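Local coordinates for protein inositol dehydrogenase (Lactobacillus casei, PDB 4MKX) that probably oxidises scyllo-inositol with NAD as cofactor, as a sugar-alcohol dehydrogenase of the Gfo/Idh/MocA family, at residues F139-D144 and I165-I170. Numbering follows the deposited sequence.
Sequences FMRRFD and IRSYSI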
# COMPACT_ATOMS: atom_id res chain seq x y z
N PHE A 139 -21.92 -16.17 13.04
CA PHE A 139 -21.24 -14.89 12.86
C PHE A 139 -19.74 -15.14 12.61
O PHE A 139 -18.92 -15.03 13.52
CB PHE A 139 -21.46 -13.99 14.08
CG PHE A 139 -22.88 -13.48 14.19
CD1 PHE A 139 -23.48 -12.85 13.11
CD2 PHE A 139 -23.61 -13.66 15.36
CE1 PHE A 139 -24.78 -12.38 13.19
CE2 PHE A 139 -24.92 -13.19 15.45
CZ PHE A 139 -25.50 -12.55 14.36
N MET A 140 -19.40 -15.49 11.37
CA MET A 140 -18.08 -16.02 11.09
C MET A 140 -16.96 -14.99 11.20
O MET A 140 -15.80 -15.36 11.36
CB MET A 140 -18.03 -16.73 9.73
CG MET A 140 -17.96 -15.82 8.50
SD MET A 140 -19.48 -14.90 8.22
CE MET A 140 -19.12 -14.09 6.68
N ARG A 141 -17.28 -13.70 11.14
CA ARG A 141 -16.22 -12.70 11.23
C ARG A 141 -15.52 -12.76 12.58
O ARG A 141 -14.34 -12.43 12.70
CB ARG A 141 -16.76 -11.30 10.97
CG ARG A 141 -17.31 -11.14 9.56
CD ARG A 141 -17.55 -9.69 9.28
NE ARG A 141 -18.37 -9.53 8.08
CZ ARG A 141 -18.85 -8.36 7.67
NH1 ARG A 141 -18.57 -7.26 8.36
NH2 ARG A 141 -19.61 -8.30 6.59
N ARG A 142 -16.22 -13.25 13.60
CA ARG A 142 -15.57 -13.44 14.89
C ARG A 142 -14.46 -14.48 14.85
O ARG A 142 -13.64 -14.53 15.76
CB ARG A 142 -16.59 -13.84 15.96
CG ARG A 142 -17.66 -12.78 16.20
CD ARG A 142 -18.36 -13.08 17.49
NE ARG A 142 -19.53 -12.26 17.71
CZ ARG A 142 -20.08 -12.10 18.91
NH1 ARG A 142 -19.54 -12.72 19.95
NH2 ARG A 142 -21.15 -11.33 19.06
N PHE A 143 -14.43 -15.30 13.80
CA PHE A 143 -13.38 -16.31 13.67
C PHE A 143 -12.34 -15.99 12.61
O PHE A 143 -11.40 -16.75 12.41
CB PHE A 143 -14.01 -17.68 13.38
CG PHE A 143 -14.82 -18.19 14.52
CD1 PHE A 143 -16.15 -17.85 14.66
CD2 PHE A 143 -14.22 -18.99 15.49
CE1 PHE A 143 -16.89 -18.31 15.72
CE2 PHE A 143 -14.96 -19.45 16.56
CZ PHE A 143 -16.29 -19.11 16.67
N ASP A 144 -12.50 -14.85 11.96
CA ASP A 144 -11.58 -14.46 10.91
C ASP A 144 -10.27 -13.96 11.52
O ASP A 144 -10.30 -13.20 12.49
CB ASP A 144 -12.21 -13.33 10.08
CG ASP A 144 -11.28 -12.78 9.04
OD1 ASP A 144 -11.03 -13.46 8.03
OD2 ASP A 144 -10.79 -11.65 9.22
N ILE A 165 -16.99 3.43 14.85
CA ILE A 165 -16.74 2.28 14.00
C ILE A 165 -17.44 2.49 12.66
O ILE A 165 -18.60 2.87 12.62
CB ILE A 165 -17.22 0.97 14.64
CG1 ILE A 165 -16.38 0.67 15.87
CG2 ILE A 165 -17.06 -0.18 13.66
CD1 ILE A 165 -16.75 -0.64 16.55
N ARG A 166 -16.71 2.28 11.57
CA ARG A 166 -17.29 2.36 10.23
C ARG A 166 -17.16 0.97 9.63
O ARG A 166 -16.08 0.40 9.64
CB ARG A 166 -16.54 3.37 9.36
CG ARG A 166 -17.01 3.35 7.91
CD ARG A 166 -16.27 4.39 7.01
NE ARG A 166 -14.82 4.18 6.96
CZ ARG A 166 -14.21 3.35 6.13
NH1 ARG A 166 -14.93 2.62 5.28
NH2 ARG A 166 -12.89 3.22 6.15
N SER A 167 -18.26 0.42 9.16
CA SER A 167 -18.18 -0.89 8.52
C SER A 167 -18.93 -0.91 7.20
O SER A 167 -20.05 -0.41 7.09
CB SER A 167 -18.68 -1.98 9.49
OG SER A 167 -18.09 -3.23 9.17
N TYR A 168 -18.29 -1.47 6.17
CA TYR A 168 -18.87 -1.55 4.84
C TYR A 168 -19.01 -3.01 4.48
O TYR A 168 -18.06 -3.78 4.66
CB TYR A 168 -17.90 -0.96 3.82
CG TYR A 168 -17.83 0.54 3.69
CD1 TYR A 168 -18.35 1.40 4.66
CD2 TYR A 168 -17.23 1.10 2.58
CE1 TYR A 168 -18.27 2.79 4.50
CE2 TYR A 168 -17.14 2.47 2.42
CZ TYR A 168 -17.66 3.31 3.37
OH TYR A 168 -17.56 4.66 3.18
N SER A 169 -20.16 -3.38 3.94
CA SER A 169 -20.34 -4.69 3.33
C SER A 169 -20.97 -4.47 1.96
O SER A 169 -22.15 -4.13 1.87
CB SER A 169 -21.26 -5.58 4.17
OG SER A 169 -20.64 -5.90 5.41
N ILE A 170 -20.20 -4.65 0.90
CA ILE A 170 -20.71 -4.39 -0.45
C ILE A 170 -20.46 -5.60 -1.37
O ILE A 170 -19.32 -5.97 -1.63
CB ILE A 170 -20.06 -3.14 -1.08
CG1 ILE A 170 -20.04 -1.97 -0.08
CG2 ILE A 170 -20.83 -2.72 -2.33
CD1 ILE A 170 -19.33 -0.72 -0.63
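Arg141 makes a buried polar contact with Ser169 and Ser167, joining the 3-10 turn that follows strand 135-137, the edge strand of the Rossmann sheet, to strand 162-172 inside the mixed sheet of the C-terminal domain. The backbones stay far apart, 12.0 Å between the CA atoms of Arg141 and Ser169, and a single long side chain spans the gap. Arginine suits the place: its chain runs extended from CG to NE (chi2 -168°, chi3 -166°) and carries the guanidinium straight to the strand. NH2 of Arg141 donates a nearly linear hydrogen bond to OG of Ser169, 2.9 Å long with an N-H...O angle of 171°; the hydroxyl lies in the guanidinium plane, at its edge. OG of Ser167 stands near the same edge but 4.1 Å from NH1 of Arg141, too far for a bond. Both serines lie on the strand face turned to Arg141, two residues apart, whereas Tyr168 between them starts out on the other face, where its OH hydrogen-bonds Glu264 of the second subunit. Serine is short enough to meet the guanidinium edge-on and still offers an oxygen. Asp199 on helix 197-207 completes the cluster: it forms a salt bridge with NH1 of Arg141 and hydrogen bonds with both serine hydroxyls, probably offsetting the buried positive charge. The cluster thus sits at the junction between the Rossmann and C-terminal domains of the Gfo/Idh/MocA fold.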